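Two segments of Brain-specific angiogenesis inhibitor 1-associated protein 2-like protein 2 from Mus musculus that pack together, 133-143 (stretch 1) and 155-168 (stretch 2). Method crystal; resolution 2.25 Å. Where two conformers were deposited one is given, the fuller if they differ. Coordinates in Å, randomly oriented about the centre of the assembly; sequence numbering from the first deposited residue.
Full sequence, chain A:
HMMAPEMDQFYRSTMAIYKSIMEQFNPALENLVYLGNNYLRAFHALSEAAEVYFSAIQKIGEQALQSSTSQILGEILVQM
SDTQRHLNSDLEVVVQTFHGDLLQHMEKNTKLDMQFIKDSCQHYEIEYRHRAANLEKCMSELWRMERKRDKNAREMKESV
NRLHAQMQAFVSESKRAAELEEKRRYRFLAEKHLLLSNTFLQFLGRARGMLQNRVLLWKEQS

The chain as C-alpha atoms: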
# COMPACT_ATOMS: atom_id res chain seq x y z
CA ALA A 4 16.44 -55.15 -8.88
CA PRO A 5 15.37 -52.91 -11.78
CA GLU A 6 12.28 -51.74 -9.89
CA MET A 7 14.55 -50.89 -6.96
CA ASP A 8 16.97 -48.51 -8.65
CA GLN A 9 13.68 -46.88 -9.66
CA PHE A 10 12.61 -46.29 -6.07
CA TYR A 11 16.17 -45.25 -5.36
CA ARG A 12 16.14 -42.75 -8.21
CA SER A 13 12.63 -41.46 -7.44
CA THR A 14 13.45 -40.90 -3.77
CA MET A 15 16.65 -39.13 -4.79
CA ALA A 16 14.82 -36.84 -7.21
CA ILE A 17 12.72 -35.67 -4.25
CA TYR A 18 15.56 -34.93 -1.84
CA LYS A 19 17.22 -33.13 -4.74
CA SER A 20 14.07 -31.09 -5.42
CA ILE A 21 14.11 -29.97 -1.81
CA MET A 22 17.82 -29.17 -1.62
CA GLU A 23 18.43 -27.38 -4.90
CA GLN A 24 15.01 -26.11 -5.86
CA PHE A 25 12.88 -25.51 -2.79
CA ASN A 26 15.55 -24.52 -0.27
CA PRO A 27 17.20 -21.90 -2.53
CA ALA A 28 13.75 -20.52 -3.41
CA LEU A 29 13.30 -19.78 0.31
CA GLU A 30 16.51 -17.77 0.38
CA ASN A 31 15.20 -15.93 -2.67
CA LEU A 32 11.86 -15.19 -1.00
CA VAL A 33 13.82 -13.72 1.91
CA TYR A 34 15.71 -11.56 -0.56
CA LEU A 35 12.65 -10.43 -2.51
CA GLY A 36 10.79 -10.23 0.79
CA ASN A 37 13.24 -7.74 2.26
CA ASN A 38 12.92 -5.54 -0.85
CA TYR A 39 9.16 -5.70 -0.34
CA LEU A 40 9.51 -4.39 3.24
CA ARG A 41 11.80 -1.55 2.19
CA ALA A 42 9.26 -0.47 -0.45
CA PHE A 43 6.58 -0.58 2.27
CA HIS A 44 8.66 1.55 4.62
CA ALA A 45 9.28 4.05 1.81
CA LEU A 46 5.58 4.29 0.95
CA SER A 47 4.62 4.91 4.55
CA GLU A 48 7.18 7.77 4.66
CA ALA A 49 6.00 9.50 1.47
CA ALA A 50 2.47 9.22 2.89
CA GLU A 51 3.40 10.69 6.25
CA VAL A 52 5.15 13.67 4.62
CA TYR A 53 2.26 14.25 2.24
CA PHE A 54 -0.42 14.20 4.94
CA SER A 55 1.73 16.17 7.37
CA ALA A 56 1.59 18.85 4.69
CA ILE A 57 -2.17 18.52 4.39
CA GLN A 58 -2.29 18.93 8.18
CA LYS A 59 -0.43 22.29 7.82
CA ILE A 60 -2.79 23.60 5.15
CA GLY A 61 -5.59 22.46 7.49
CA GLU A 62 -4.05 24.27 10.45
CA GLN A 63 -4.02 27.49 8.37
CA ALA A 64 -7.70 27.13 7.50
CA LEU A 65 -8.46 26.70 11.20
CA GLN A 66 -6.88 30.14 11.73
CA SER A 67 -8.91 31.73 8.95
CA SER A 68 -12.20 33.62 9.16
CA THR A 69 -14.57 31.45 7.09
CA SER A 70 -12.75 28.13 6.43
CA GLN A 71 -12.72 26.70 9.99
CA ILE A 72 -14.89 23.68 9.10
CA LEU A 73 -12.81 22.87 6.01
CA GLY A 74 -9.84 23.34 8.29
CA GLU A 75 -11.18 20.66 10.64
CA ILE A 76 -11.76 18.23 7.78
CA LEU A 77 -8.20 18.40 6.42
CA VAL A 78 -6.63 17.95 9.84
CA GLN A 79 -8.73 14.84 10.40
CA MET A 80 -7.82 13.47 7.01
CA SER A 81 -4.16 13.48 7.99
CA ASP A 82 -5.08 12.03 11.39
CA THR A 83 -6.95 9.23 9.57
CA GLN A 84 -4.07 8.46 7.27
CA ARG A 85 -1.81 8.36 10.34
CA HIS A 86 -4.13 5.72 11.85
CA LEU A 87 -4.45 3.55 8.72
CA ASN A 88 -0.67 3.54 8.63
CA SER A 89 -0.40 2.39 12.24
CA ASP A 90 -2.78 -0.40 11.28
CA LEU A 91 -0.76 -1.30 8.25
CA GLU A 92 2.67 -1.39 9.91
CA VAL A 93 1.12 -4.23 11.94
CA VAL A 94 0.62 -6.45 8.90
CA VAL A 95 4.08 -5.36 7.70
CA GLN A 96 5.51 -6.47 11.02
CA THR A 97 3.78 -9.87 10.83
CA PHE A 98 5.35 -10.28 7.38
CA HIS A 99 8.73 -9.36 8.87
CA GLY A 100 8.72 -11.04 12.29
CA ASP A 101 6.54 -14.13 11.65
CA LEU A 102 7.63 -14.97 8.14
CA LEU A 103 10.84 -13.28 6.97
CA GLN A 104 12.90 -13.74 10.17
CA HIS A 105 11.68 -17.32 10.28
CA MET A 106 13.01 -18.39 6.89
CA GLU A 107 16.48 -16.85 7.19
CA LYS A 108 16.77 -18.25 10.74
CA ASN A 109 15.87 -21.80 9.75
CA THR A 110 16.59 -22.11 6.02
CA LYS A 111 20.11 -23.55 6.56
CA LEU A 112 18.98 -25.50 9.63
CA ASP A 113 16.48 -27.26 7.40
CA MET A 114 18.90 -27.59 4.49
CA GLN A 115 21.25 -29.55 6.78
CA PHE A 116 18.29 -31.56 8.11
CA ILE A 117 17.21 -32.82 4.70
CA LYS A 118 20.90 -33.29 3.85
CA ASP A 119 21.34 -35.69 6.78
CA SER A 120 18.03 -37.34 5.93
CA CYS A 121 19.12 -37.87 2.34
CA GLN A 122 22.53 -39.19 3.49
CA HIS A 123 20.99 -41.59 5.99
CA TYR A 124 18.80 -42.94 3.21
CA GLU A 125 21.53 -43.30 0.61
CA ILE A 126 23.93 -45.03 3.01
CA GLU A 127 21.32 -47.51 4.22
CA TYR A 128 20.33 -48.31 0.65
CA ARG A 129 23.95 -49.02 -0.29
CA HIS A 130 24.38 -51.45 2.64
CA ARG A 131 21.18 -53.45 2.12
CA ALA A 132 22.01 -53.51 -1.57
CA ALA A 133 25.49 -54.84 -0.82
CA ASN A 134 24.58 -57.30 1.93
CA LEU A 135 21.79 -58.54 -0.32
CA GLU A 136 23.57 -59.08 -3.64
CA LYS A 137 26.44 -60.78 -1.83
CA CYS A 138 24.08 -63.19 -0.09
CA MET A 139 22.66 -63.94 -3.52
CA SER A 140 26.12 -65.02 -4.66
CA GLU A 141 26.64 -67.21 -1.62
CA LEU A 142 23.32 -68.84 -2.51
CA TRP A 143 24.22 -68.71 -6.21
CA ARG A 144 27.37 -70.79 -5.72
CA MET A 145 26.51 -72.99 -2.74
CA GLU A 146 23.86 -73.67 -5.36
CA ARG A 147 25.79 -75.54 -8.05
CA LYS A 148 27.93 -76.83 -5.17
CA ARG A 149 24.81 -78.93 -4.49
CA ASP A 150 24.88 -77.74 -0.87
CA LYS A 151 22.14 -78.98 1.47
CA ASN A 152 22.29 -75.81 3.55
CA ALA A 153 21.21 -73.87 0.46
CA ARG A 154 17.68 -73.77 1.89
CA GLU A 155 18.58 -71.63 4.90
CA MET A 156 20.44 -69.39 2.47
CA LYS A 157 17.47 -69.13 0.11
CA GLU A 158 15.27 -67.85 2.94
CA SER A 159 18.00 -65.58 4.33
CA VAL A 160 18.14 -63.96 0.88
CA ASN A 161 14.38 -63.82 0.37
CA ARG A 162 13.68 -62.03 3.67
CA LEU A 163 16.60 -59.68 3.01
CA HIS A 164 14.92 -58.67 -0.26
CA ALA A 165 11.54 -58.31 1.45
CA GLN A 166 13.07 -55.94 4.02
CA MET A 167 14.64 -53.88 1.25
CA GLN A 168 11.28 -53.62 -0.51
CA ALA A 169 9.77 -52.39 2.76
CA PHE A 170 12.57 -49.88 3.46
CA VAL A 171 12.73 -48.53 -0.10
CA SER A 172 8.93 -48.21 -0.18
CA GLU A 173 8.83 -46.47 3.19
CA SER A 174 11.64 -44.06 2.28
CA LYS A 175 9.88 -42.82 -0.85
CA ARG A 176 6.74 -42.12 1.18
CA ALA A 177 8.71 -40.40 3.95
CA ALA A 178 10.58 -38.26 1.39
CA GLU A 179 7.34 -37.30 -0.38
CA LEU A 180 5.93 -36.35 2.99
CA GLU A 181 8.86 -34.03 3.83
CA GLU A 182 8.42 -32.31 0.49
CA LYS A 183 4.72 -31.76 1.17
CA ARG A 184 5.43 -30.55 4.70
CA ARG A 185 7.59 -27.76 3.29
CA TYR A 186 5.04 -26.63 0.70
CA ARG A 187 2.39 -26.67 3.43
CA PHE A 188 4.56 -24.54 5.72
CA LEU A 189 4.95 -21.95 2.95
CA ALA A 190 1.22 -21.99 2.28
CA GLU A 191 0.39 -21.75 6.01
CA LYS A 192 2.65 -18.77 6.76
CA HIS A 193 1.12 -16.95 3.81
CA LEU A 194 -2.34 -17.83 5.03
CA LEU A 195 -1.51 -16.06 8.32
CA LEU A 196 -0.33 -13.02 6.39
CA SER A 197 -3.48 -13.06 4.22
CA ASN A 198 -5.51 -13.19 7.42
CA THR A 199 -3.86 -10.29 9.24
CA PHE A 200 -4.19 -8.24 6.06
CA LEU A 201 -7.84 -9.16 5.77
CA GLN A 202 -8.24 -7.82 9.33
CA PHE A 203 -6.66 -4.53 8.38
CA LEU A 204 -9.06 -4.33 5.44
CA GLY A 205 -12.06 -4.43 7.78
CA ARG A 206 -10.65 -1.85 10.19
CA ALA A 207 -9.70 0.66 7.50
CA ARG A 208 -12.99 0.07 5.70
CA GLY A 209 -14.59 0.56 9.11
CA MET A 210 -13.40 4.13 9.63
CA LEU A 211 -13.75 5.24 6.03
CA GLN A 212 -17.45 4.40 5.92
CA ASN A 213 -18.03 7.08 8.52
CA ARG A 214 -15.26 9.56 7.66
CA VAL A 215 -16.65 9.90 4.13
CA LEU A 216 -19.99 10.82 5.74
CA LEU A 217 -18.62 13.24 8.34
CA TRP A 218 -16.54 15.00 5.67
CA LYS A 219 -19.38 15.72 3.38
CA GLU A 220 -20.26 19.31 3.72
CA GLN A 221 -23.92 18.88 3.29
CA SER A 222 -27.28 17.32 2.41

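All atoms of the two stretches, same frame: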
# COMPACT_ATOMS: atom_id res chain seq x y z
N ALA A 133 24.26 -54.07 -0.86
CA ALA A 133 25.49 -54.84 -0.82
C ALA A 133 25.31 -56.17 -0.09
O ALA A 133 25.64 -57.23 -0.63
CB ALA A 133 26.59 -54.03 -0.17
N ASN A 134 24.81 -56.10 1.14
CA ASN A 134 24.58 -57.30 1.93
C ASN A 134 23.61 -58.26 1.24
O ASN A 134 23.66 -59.47 1.47
CB ASN A 134 24.07 -56.94 3.33
CG ASN A 134 25.20 -56.69 4.31
OD1 ASN A 134 26.29 -57.24 4.17
ND2 ASN A 134 24.94 -55.87 5.32
N LEU A 135 22.75 -57.71 0.39
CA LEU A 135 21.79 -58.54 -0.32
C LEU A 135 22.42 -59.26 -1.51
O LEU A 135 22.35 -60.47 -1.60
CB LEU A 135 20.58 -57.73 -0.77
CG LEU A 135 19.51 -58.48 -1.55
CD1 LEU A 135 19.13 -59.78 -0.85
CD2 LEU A 135 18.29 -57.60 -1.74
N GLU A 136 23.04 -58.50 -2.41
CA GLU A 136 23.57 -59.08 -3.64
C GLU A 136 24.72 -60.04 -3.36
O GLU A 136 25.03 -60.90 -4.18
CB GLU A 136 24.03 -58.00 -4.61
CG GLU A 136 25.48 -57.56 -4.47
CD GLU A 136 25.84 -56.42 -5.42
OE1 GLU A 136 25.08 -56.19 -6.39
OE2 GLU A 136 26.87 -55.75 -5.20
N LYS A 137 25.35 -59.89 -2.20
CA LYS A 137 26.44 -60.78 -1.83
C LYS A 137 25.87 -62.09 -1.31
O LYS A 137 26.41 -63.16 -1.58
CB LYS A 137 27.35 -60.15 -0.78
CG LYS A 137 27.24 -60.77 0.60
CD LYS A 137 28.45 -60.39 1.43
CE LYS A 137 29.72 -60.65 0.64
NZ LYS A 137 30.90 -59.91 1.18
N CYS A 138 24.78 -62.00 -0.55
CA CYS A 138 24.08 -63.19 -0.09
C CYS A 138 23.56 -63.97 -1.29
O CYS A 138 23.53 -65.20 -1.27
CB CYS A 138 22.93 -62.83 0.85
SG CYS A 138 23.37 -62.71 2.60
N MET A 139 23.14 -63.26 -2.33
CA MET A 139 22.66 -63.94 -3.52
C MET A 139 23.75 -64.81 -4.10
O MET A 139 23.50 -65.93 -4.53
CB MET A 139 22.20 -62.94 -4.58
CG MET A 139 21.00 -62.12 -4.18
SD MET A 139 20.65 -60.89 -5.46
CE MET A 139 19.78 -61.91 -6.65
N SER A 140 24.98 -64.29 -4.11
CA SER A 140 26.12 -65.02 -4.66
C SER A 140 26.46 -66.24 -3.83
O SER A 140 26.68 -67.32 -4.37
CB SER A 140 27.33 -64.10 -4.80
OG SER A 140 27.13 -63.19 -5.87
N GLU A 141 26.51 -66.07 -2.51
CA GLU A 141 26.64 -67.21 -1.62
C GLU A 141 25.65 -68.30 -2.01
O GLU A 141 26.03 -69.44 -2.25
CB GLU A 141 26.44 -66.80 -0.17
CG GLU A 141 27.68 -66.90 0.70
CD GLU A 141 28.13 -68.34 0.90
OE1 GLU A 141 28.70 -68.92 -0.06
OE2 GLU A 141 27.93 -68.88 2.00
N LEU A 142 24.37 -67.92 -2.08
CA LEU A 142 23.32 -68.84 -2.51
C LEU A 142 23.56 -69.33 -3.93
O LEU A 142 23.36 -70.51 -4.23
CB LEU A 142 21.95 -68.16 -2.43
CG LEU A 142 20.85 -68.86 -3.23
CD1 LEU A 142 20.45 -70.17 -2.57
CD2 LEU A 142 19.65 -67.96 -3.41
N TRP A 143 23.97 -68.42 -4.80
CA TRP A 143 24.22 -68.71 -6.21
C TRP A 143 25.30 -69.77 -6.43
O TRP A 143 25.27 -70.49 -7.43
CB TRP A 143 24.62 -67.42 -6.95
CG TRP A 143 23.50 -66.69 -7.68
CD1 TRP A 143 22.48 -65.97 -7.13
CD2 TRP A 143 23.34 -66.59 -9.10
NE1 TRP A 143 21.68 -65.45 -8.12
CE2 TRP A 143 22.19 -65.82 -9.34
CE3 TRP A 143 24.05 -67.10 -10.20
CZ2 TRP A 143 21.73 -65.53 -10.63
CZ3 TRP A 143 23.60 -66.81 -11.48
CH2 TRP A 143 22.45 -66.04 -11.69
N GLU A 155 18.52 -72.67 3.88
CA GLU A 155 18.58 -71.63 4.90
C GLU A 155 19.13 -70.35 4.28
O GLU A 155 18.90 -69.24 4.77
CB GLU A 155 19.47 -72.07 6.07
CG GLU A 155 19.59 -71.03 7.17
CD GLU A 155 20.62 -71.40 8.22
OE1 GLU A 155 20.91 -72.61 8.39
OE2 GLU A 155 21.14 -70.47 8.89
N MET A 156 19.87 -70.52 3.19
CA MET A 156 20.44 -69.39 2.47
C MET A 156 19.45 -68.81 1.48
O MET A 156 19.56 -67.65 1.10
CB MET A 156 21.73 -69.80 1.75
CG MET A 156 22.55 -68.62 1.25
SD MET A 156 23.05 -67.56 2.61
CE MET A 156 23.95 -66.28 1.76
N LYS A 157 18.48 -69.62 1.04
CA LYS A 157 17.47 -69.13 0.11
C LYS A 157 16.45 -68.27 0.85
O LYS A 157 15.91 -67.33 0.28
CB LYS A 157 16.75 -70.27 -0.60
CG LYS A 157 16.09 -69.83 -1.90
CD LYS A 157 15.04 -70.80 -2.39
CE LYS A 157 13.68 -70.51 -1.78
NZ LYS A 157 12.57 -71.11 -2.57
N GLU A 158 16.20 -68.61 2.11
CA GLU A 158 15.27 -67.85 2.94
C GLU A 158 15.93 -66.60 3.54
O GLU A 158 15.28 -65.58 3.74
CB GLU A 158 14.69 -68.74 4.04
CG GLU A 158 14.56 -68.08 5.41
CD GLU A 158 15.78 -68.31 6.28
OE1 GLU A 158 15.94 -67.59 7.28
OE2 GLU A 158 16.57 -69.22 5.96
N SER A 159 17.22 -66.70 3.82
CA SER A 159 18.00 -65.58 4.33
C SER A 159 18.08 -64.47 3.27
O SER A 159 18.08 -63.27 3.58
CB SER A 159 19.41 -66.06 4.72
OG SER A 159 20.24 -64.99 5.14
N VAL A 160 18.12 -64.89 2.01
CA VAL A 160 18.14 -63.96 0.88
C VAL A 160 16.75 -63.40 0.61
O VAL A 160 16.59 -62.20 0.35
CB VAL A 160 18.69 -64.64 -0.39
CG1 VAL A 160 18.24 -63.88 -1.63
CG2 VAL A 160 20.20 -64.72 -0.33
N ASN A 161 15.73 -64.25 0.68
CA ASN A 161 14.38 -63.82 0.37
C ASN A 161 13.81 -62.82 1.37
O ASN A 161 13.11 -61.90 0.98
CB ASN A 161 13.44 -65.01 0.17
CG ASN A 161 13.56 -65.63 -1.22
OD1 ASN A 161 14.31 -65.15 -2.07
ND2 ASN A 161 12.82 -66.71 -1.46
N ARG A 162 14.12 -62.99 2.66
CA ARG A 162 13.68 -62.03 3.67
C ARG A 162 14.46 -60.73 3.55
O ARG A 162 13.92 -59.64 3.77
CB ARG A 162 13.83 -62.60 5.09
CG ARG A 162 15.22 -62.42 5.68
CD ARG A 162 15.41 -63.25 6.94
NE ARG A 162 16.80 -63.68 7.10
CZ ARG A 162 17.77 -62.91 7.58
NH1 ARG A 162 19.01 -63.38 7.68
NH2 ARG A 162 17.51 -61.66 7.94
N LEU A 163 15.73 -60.84 3.18
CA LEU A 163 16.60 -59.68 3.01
C LEU A 163 16.08 -58.77 1.89
O LEU A 163 16.17 -57.55 1.97
CB LEU A 163 18.02 -60.15 2.69
CG LEU A 163 19.20 -59.38 3.26
CD1 LEU A 163 18.98 -59.08 4.73
CD2 LEU A 163 20.47 -60.20 3.07
N HIS A 164 15.52 -59.38 0.86
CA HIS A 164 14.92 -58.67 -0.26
C HIS A 164 13.55 -58.11 0.10
O HIS A 164 13.14 -57.07 -0.42
CB HIS A 164 14.77 -59.60 -1.46
CG HIS A 164 14.09 -58.97 -2.63
ND1 HIS A 164 12.78 -59.22 -2.95
CD2 HIS A 164 14.55 -58.10 -3.57
CE1 HIS A 164 12.45 -58.53 -4.03
NE2 HIS A 164 13.51 -57.85 -4.43
N ALA A 165 12.83 -58.80 0.98
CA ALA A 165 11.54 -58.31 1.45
C ALA A 165 11.73 -57.04 2.29
O ALA A 165 11.00 -56.06 2.12
CB ALA A 165 10.79 -59.39 2.23
N GLN A 166 12.72 -57.07 3.17
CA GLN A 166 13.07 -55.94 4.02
C GLN A 166 13.50 -54.71 3.21
O GLN A 166 13.18 -53.57 3.56
CB GLN A 166 14.20 -56.33 4.97
CG GLN A 166 13.83 -57.46 5.90
CD GLN A 166 14.99 -57.90 6.77
OE1 GLN A 166 16.12 -57.43 6.62
NE2 GLN A 166 14.71 -58.81 7.68
N MET A 167 14.24 -54.96 2.13
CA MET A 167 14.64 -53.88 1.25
C MET A 167 13.45 -53.29 0.49
O MET A 167 13.41 -52.08 0.25
CB MET A 167 15.74 -54.33 0.28
CG MET A 167 16.39 -53.18 -0.47
SD MET A 167 17.99 -53.59 -1.17
CE MET A 167 18.48 -52.04 -1.94
N GLN A 168 12.49 -54.13 0.12
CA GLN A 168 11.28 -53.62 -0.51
C GLN A 168 10.54 -52.70 0.46
O GLN A 168 10.09 -51.62 0.09
CB GLN A 168 10.35 -54.75 -0.95
CG GLN A 168 10.77 -55.44 -2.25
CD GLN A 168 9.80 -56.53 -2.68
OE1 GLN A 168 9.35 -57.33 -1.86
NE2 GLN A 168 9.48 -56.56 -3.97

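Antiparallel helices that pack over a long contact tend to cross at a shallow angle and interleave their side chains, and this pair is a compact example. Both stretches are helical throughout, each a segment of a longer helix. Their N-to-C directions make an angle of 159°, and the axes approach to 9.3 Å. The opposed directions appear in the register: Leu 135 lies opposite Leu 163, Cys 138 opposite Val 160, and Leu 142 opposite Met 156, so the numbers rise along one helix as they fall along the other. Spacings of three and four residues, close to one helical turn, return a side chain to the same face each time. Within each helix the usual i to i+4 backbone hydrogen bonds satisfy the main chain; Met 139 N donates to Leu 135 O at 3.0 Å, and His 164 N to Val 160 O at 3.1 Å.

No hydrogen bond crosses between the stretches. Cohesion here comes from apolar packing, with 562 Å² buried in all, and its organising motif is the knob in a hole. Leu 135 is the first knob. Its CA-to-CB bond points sideways, but the end of the side chain comes nearer the partner helix and settles among Val 160, Leu 163, His 164 and Met 167. Its two methyls divide the pocket: CD1 lies 3.7 Å from Leu 163 CB, whereas CD2 lies 4.1 Å from Met 167 SD and meets the edge of the His 164 ring, near the ring plane.

Val 160 returns the arrangement from the other helix. It points toward stretch 1 and fits among Leu 135, Cys 138, Met 139 and Leu 142. Its CG2 methyl is 3.5 Å from Cys 138 CB, while CG1 approaches Met 139 CG at 4.1 Å. The small Cys 138 side chain also serves Leu 163, whose CD2 is 3.9 Å from Cys 138 SG; the thiol thus takes part in an apolar contact.

Farther along, Met 156 shows how a long, flexible thioether can follow a helix surface. Its CG packs 3.8 Å from Leu 142 CB, and its terminal methyl CE reaches Cys 138 CB at 3.7 Å and Glu 141 CB at 3.2 Å, the latter a tight approach. The contact with Glu 141 involves the aliphatic base of an otherwise charged side chain. Glu 136 and Ser 140, by contrast, point away and make no contact with stretch 2, leaving the apolar seam to join the helices.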